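Local atomic coordinates of ERPP protein (Borrelia burgdorferi, PDB entry 4BOB), a protein that probably binds complement regulator factor H as an outer surface lipoprotein, which would help the Lyme disease spirochaete to acquire this host complement regulator. Residues K34-I39 with D53-K58; F77-S82 with G95-S100. All blocks are in the same frame, centred on the assembly; numbering follows the deposited sequence.

Interaction 1 (K34-I39 with D53-K58); sequences KFTVKI and DLVVRK
Backbone amides and carbonyls pair F35 with V56 and V37 with L54 in antiparallel fashion. F35 N donates to V56 O at 3.0 Å, and V56 N bonds back to F35 O. The second pair repeats the exchange, with L54 N on V37 O at 2.9 Å and V37 N on L54 O. Between them T36 faces V55, and beyond F35-V56 K34 faces R57; at both places a CA-H points to a carbonyl oxygen, K34 CA to V56 O and T36 CA to L54 O. This is a classic beta hairpin, strands 34-42 and 48-58 lying side by side within the large antiparallel sheet. Alternation puts F35, V37, L54 and V56, all apolar, on a buried face and K34, T36, K38, D53, V55 and R57 on the other, which is more exposed and mostly polar. V56 CB sits over one face of the F35 ring, near its rim and 4.1 Å from CE1; a chi1 of 72° lifts the ring off the sheet beside V56, while V37 packs on I154 and V158. On the exposed face K38 and D53 form a non-hydrogen-bonded pair, where opposite charges can meet side by side. K38 bends at chi2 (-79°), and its NZ forms a salt bridge with D53 OD1 at 3.1 Å, on the syn side of the carboxylate. Beside it, the T36 methyl CG2 rests on D53 CB at 3.5 Å, a beta-branched threonine suiting an exposed strand position.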
loop_
_atom_site.group_PDB
_atom_site.type_symbol
_atom_site.label_atom_id
_atom_site.label_comp_id
_atom_site.label_asym_id
_atom_site.label_seq_id
_atom_site.Cartn_x
_atom_site.Cartn_y
_atom_site.Cartn_z
ATOM N N LYS A 34 1.837 -3.084 15.187
ATOM C CA LYS A 34 1.305 -1.935 14.502
ATOM C C LYS A 34 2.382 -0.904 14.282
ATOM O O LYS A 34 3.193 -0.647 15.160
ATOM C CB LYS A 34 0.189 -1.301 15.330
ATOM C CG LYS A 34 -0.224 0.094 14.843
ATOM C CD LYS A 34 -1.474 0.596 15.551
ATOM C CE LYS A 34 -1.165 1.123 16.938
ATOM N NZ LYS A 34 -2.438 1.542 17.593
ATOM N N PHE A 35 2.352 -0.289 13.110
ATOM C CA PHE A 35 3.200 0.852 12.846
ATOM C C PHE A 35 2.671 1.701 11.677
ATOM O O PHE A 35 1.701 1.343 10.995
ATOM C CB PHE A 35 4.640 0.390 12.624
ATOM C CG PHE A 35 4.860 -0.316 11.323
ATOM C CD1 PHE A 35 4.578 -1.661 11.192
ATOM C CD2 PHE A 35 5.352 0.373 10.229
ATOM C CE1 PHE A 35 4.777 -2.309 9.990
ATOM C CE2 PHE A 35 5.571 -0.265 9.031
ATOM C CZ PHE A 35 5.290 -1.614 8.912
ATOM N N THR A 36 3.310 2.844 11.483
ATOM C CA THR A 36 2.879 3.814 10.497
ATOM C C THR A 36 4.067 4.102 9.621
ATOM O O THR A 36 5.222 3.924 10.041
ATOM C CB THR A 36 2.377 5.114 11.157
ATOM O OG1 THR A 36 1.607 4.788 12.316
ATOM C CG2 THR A 36 1.474 5.870 10.236
ATOM N N VAL A 37 3.765 4.507 8.391
ATOM C CA VAL A 37 4.785 4.896 7.409
ATOM C C VAL A 37 4.141 5.860 6.393
ATOM O O VAL A 37 2.961 5.736 6.064
ATOM C CB VAL A 37 5.455 3.648 6.740
ATOM C CG1 VAL A 37 4.418 2.597 6.342
ATOM C CG2 VAL A 37 6.329 4.052 5.554
ATOM N N LYS A 38 4.919 6.837 5.943
ATOM C CA LYS A 38 4.446 7.828 4.984
ATOM C C LYS A 38 4.101 7.168 3.646
ATOM O O LYS A 38 4.835 6.312 3.168
ATOM C CB LYS A 38 5.524 8.927 4.753
ATOM C CG LYS A 38 5.520 10.076 5.763
ATOM C CD LYS A 38 4.413 11.085 5.434
ATOM C CE LYS A 38 4.166 12.090 6.552
ATOM N NZ LYS A 38 2.877 12.806 6.359
ATOM N N ILE A 39 2.979 7.575 3.054
ATOM C CA ILE A 39 2.640 7.176 1.690
ATOM C C ILE A 39 2.479 8.399 0.800
ATOM O O ILE A 39 1.966 9.426 1.232
ATOM C CB ILE A 39 1.387 6.245 1.599
ATOM C CG1 ILE A 39 1.089 5.894 0.128
ATOM C CG2 ILE A 39 0.173 6.836 2.315
ATOM C CD1 ILE A 39 0.586 4.488 -0.085
ATOM N N ASP A 53 -0.267 9.261 5.899
ATOM C CA ASP A 53 0.327 8.130 6.625
ATOM C C ASP A 53 -0.554 6.876 6.557
ATOM O O ASP A 53 -1.787 6.962 6.600
ATOM C CB ASP A 53 0.528 8.471 8.104
ATOM C CG ASP A 53 1.426 9.669 8.314
ATOM O OD1 ASP A 53 1.082 10.708 7.742
ATOM O OD2 ASP A 53 2.449 9.579 9.049
ATOM N N LEU A 54 0.105 5.718 6.501
ATOM C CA LEU A 54 -0.539 4.425 6.349
ATOM C C LEU A 54 -0.273 3.595 7.594
ATOM O O LEU A 54 0.889 3.390 7.972
ATOM C CB LEU A 54 0.022 3.707 5.118
ATOM C CG LEU A 54 -0.643 2.402 4.656
ATOM C CD1 LEU A 54 -1.908 2.667 3.860
ATOM C CD2 LEU A 54 0.324 1.601 3.796
ATOM N N VAL A 55 -1.356 3.109 8.204
ATOM C CA VAL A 55 -1.320 2.431 9.497
ATOM C C VAL A 55 -1.405 0.919 9.303
ATOM O O VAL A 55 -2.503 0.353 9.120
ATOM C CB VAL A 55 -2.478 2.909 10.404
ATOM C CG1 VAL A 55 -2.574 2.063 11.673
ATOM C CG2 VAL A 55 -2.300 4.381 10.765
ATOM N N VAL A 56 -0.247 0.262 9.350
ATOM C CA VAL A 56 -0.202 -1.168 9.078
ATOM C C VAL A 56 -0.358 -1.907 10.407
ATOM O O VAL A 56 0.375 -1.650 11.377
ATOM C CB VAL A 56 1.074 -1.589 8.303
ATOM C CG1 VAL A 56 0.852 -2.937 7.631
ATOM C CG2 VAL A 56 1.429 -0.557 7.239
ATOM N N ARG A 57 -1.343 -2.802 10.438
ATOM C CA ARG A 57 -1.759 -3.495 11.651
ATOM C C ARG A 57 -1.776 -5.005 11.381
ATOM O O ARG A 57 -2.206 -5.458 10.318
ATOM C CB ARG A 57 -3.153 -3.001 12.083
ATOM C CG ARG A 57 -3.589 -3.402 13.499
ATOM C CD ARG A 57 -5.095 -3.610 13.589
ATOM N NE ARG A 57 -5.846 -2.464 13.060
ATOM C CZ ARG A 57 -7.001 -2.546 12.388
ATOM N NH1 ARG A 57 -7.566 -3.730 12.126
ATOM N NH2 ARG A 57 -7.598 -1.431 11.954
ATOM N N LYS A 58 -1.319 -5.765 12.372
ATOM C CA LYS A 58 -1.108 -7.198 12.261
ATOM C C LYS A 58 -2.189 -7.978 13.021
ATOM O O LYS A 58 -2.260 -7.887 14.245
ATOM C CB LYS A 58 0.279 -7.514 12.820
ATOM C CG LYS A 58 0.582 -8.983 13.043
ATOM C CD LYS A 58 0.235 -9.835 11.836
ATOM C CE LYS A 58 0.517 -11.287 12.116
ATOM N NZ LYS A 58 -0.158 -12.122 11.099
#

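Interaction 2 (F77-S82 with G95-S100); sequences FSLKES and GSFKTS
Residues F77-K80 and F97-S100 meet in a mixed contact, an aromatic and aliphatic cluster beside a backbone approach of S78 to S100, at the place where the two outermost strands of the large sheet, 72-79 and 96-98, come near each other. Their short segments run at 81°, with axes well apart, so they are not paired as neighbouring strands; side chains meet between them, and farther along the backbones approach at S78-S100. F77 and F97 meet obliquely, ring planes at 50°, through CE1 and CZ of F77 against CE2 and CZ of F97. The closest of these atoms, F77 CE1 and F97 CE2, are 3.6 Å apart. The F97 ring also receives the L79 methyl CD2 at 4.1 Å from F97 CD2, and F87 of helix 84-93 packs edge-to-face on it. Large flexible or flat apolar residues suit this buried junction. T99 is amphipathic: its methyl CG2 lies 4.0 Å from F77 CB, whereas its OG1 hydrogen-bonds to K118 O. S100 N donates to S78 O, a bent bond with the donor tilted 34° from the carbonyl plane. S78 is also backbone hydrogen-bonded to L101, the residue after S100; serine, small and polar, suits these partly exposed places. Such an approach of the two edges of one strongly curled antiparallel sheet, around a core of aromatic and aliphatic side chains, is consistent with a barrel-like fold.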
loop_
_atom_site.group_PDB
_atom_site.type_symbol
_atom_site.label_atom_id
_atom_site.label_comp_id
_atom_site.label_asym_id
_atom_site.label_seq_id
_atom_site.Cartn_x
_atom_site.Cartn_y
_atom_site.Cartn_z
ATOM N N PHE A 77 -6.022 -1.510 2.082
ATOM C CA PHE A 77 -6.096 -2.898 1.602
ATOM C C PHE A 77 -5.709 -3.843 2.732
ATOM O O PHE A 77 -4.966 -3.451 3.638
ATOM C CB PHE A 77 -5.198 -3.170 0.389
ATOM C CG PHE A 77 -3.713 -3.170 0.700
ATOM C CD1 PHE A 77 -3.129 -4.178 1.467
ATOM C CD2 PHE A 77 -2.886 -2.168 0.191
ATOM C CE1 PHE A 77 -1.763 -4.157 1.725
ATOM C CE2 PHE A 77 -1.529 -2.159 0.452
ATOM C CZ PHE A 77 -0.972 -3.141 1.219
ATOM N N SER A 78 -6.205 -5.077 2.637
ATOM C CA SER A 78 -5.966 -6.139 3.608
ATOM C C SER A 78 -5.676 -7.473 2.900
ATOM O O SER A 78 -5.881 -7.618 1.700
ATOM C CB SER A 78 -7.185 -6.309 4.507
ATOM O OG SER A 78 -8.265 -6.901 3.779
ATOM N N LEU A 79 -5.223 -8.451 3.675
ATOM C CA LEU A 79 -4.728 -9.732 3.148
ATOM C C LEU A 79 -4.633 -10.710 4.311
ATOM O O LEU A 79 -4.365 -10.287 5.429
ATOM C CB LEU A 79 -3.364 -9.515 2.522
ATOM C CG LEU A 79 -2.318 -9.060 3.541
ATOM C CD1 LEU A 79 -1.387 -10.221 3.877
ATOM C CD2 LEU A 79 -1.527 -7.837 3.070
ATOM N N LYS A 80 -4.850 -12.000 4.063
ATOM C CA LYS A 80 -4.838 -13.004 5.149
ATOM C C LYS A 80 -3.444 -13.626 5.380
ATOM O O LYS A 80 -2.504 -13.322 4.630
ATOM C CB LYS A 80 -5.836 -14.100 4.837
ATOM C CG LYS A 80 -7.246 -13.631 4.489
ATOM C CD LYS A 80 -7.744 -14.475 3.317
ATOM C CE LYS A 80 -9.242 -14.414 3.103
ATOM N NZ LYS A 80 -9.578 -15.042 1.788
ATOM N N GLU A 81 -3.308 -14.498 6.398
ATOM C CA GLU A 81 -1.981 -15.087 6.759
ATOM C C GLU A 81 -1.166 -15.581 5.571
ATOM O O GLU A 81 0.004 -15.207 5.432
ATOM C CB GLU A 81 -2.086 -16.256 7.751
ATOM C CG GLU A 81 -2.075 -15.898 9.240
ATOM C CD GLU A 81 -1.052 -14.841 9.644
ATOM O OE1 GLU A 81 0.111 -15.187 9.956
ATOM O OE2 GLU A 81 -1.439 -13.650 9.688
ATOM N N SER A 82 -1.777 -16.398 4.716
ATOM C CA SER A 82 -1.087 -17.003 3.561
ATOM C C SER A 82 -0.323 -16.015 2.611
ATOM O O SER A 82 0.730 -16.373 2.055
ATOM C CB SER A 82 -2.073 -17.870 2.772
ATOM O OG SER A 82 -3.227 -17.126 2.440
ATOM N N GLY A 95 7.964 -7.222 -5.551
ATOM C CA GLY A 95 7.331 -8.519 -5.774
ATOM C C GLY A 95 5.852 -8.381 -6.010
ATOM O O GLY A 95 5.432 -7.528 -6.800
ATOM N N SER A 96 5.071 -9.241 -5.349
ATOM C CA SER A 96 3.608 -9.191 -5.446
ATOM C C SER A 96 2.918 -9.998 -4.346
ATOM O O SER A 96 3.494 -10.948 -3.821
ATOM C CB SER A 96 3.133 -9.655 -6.836
ATOM O OG SER A 96 2.486 -10.926 -6.794
ATOM N N PHE A 97 1.687 -9.596 -4.009
ATOM C CA PHE A 97 0.838 -10.315 -3.019
ATOM C C PHE A 97 -0.661 -10.176 -3.353
ATOM O O PHE A 97 -1.083 -9.195 -4.003
ATOM C CB PHE A 97 1.119 -9.845 -1.569
ATOM C CG PHE A 97 0.973 -8.359 -1.355
ATOM C CD1 PHE A 97 2.023 -7.488 -1.658
ATOM C CD2 PHE A 97 -0.218 -7.815 -0.823
ATOM C CE1 PHE A 97 1.878 -6.106 -1.454
ATOM C CE2 PHE A 97 -0.361 -6.442 -0.615
ATOM C CZ PHE A 97 0.690 -5.595 -0.926
ATOM N N LYS A 98 -1.459 -11.159 -2.921
ATOM C CA LYS A 98 -2.919 -11.112 -3.069
ATOM C C LYS A 98 -3.659 -10.546 -1.836
ATOM O O LYS A 98 -3.649 -11.135 -0.756
ATOM C CB LYS A 98 -3.462 -12.503 -3.397
ATOM C CG LYS A 98 -4.950 -12.508 -3.743
ATOM C CD LYS A 98 -5.639 -13.823 -3.390
ATOM C CE LYS A 98 -5.211 -14.977 -4.293
ATOM N NZ LYS A 98 -5.681 -14.818 -5.723
ATOM N N THR A 99 -4.331 -9.413 -2.028
ATOM C CA THR A 99 -5.157 -8.777 -0.979
ATOM C C THR A 99 -6.469 -9.537 -0.729
ATOM O O THR A 99 -7.026 -10.108 -1.658
ATOM C CB THR A 99 -5.603 -7.351 -1.394
ATOM O OG1 THR A 99 -6.494 -7.432 -2.519
ATOM C CG2 THR A 99 -4.431 -6.472 -1.759
ATOM N N SER A 100 -6.997 -9.515 0.498
ATOM C CA SER A 100 -8.377 -9.978 0.710
ATOM C C SER A 100 -9.266 -8.961 0.021
ATOM O O SER A 100 -9.978 -9.295 -0.898
ATOM C CB SER A 100 -8.773 -10.106 2.201
ATOM O OG SER A 100 -8.554 -8.893 2.911
#

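In the fold
From the N terminus, strand 34-42 runs out and strand 48-58 returns, so interaction 1 closes a hairpin loop in the middle of the strand order. The chain then adds strands 63-69 and 72-79 on the 48-58 side, reaching one edge of the sheet, and leaves it through helix 84-93. Interaction 2 closes that helix-containing excursion as strand 96-98, the other edge, arrives. The two contacts are in series, neither nested nor crossed, with centres about 15 Å apart. A salt bridge from K58 to E81 joins them directly. Interaction 1 thus builds the sheet's interior, whereas interaction 2 brings its two ends together.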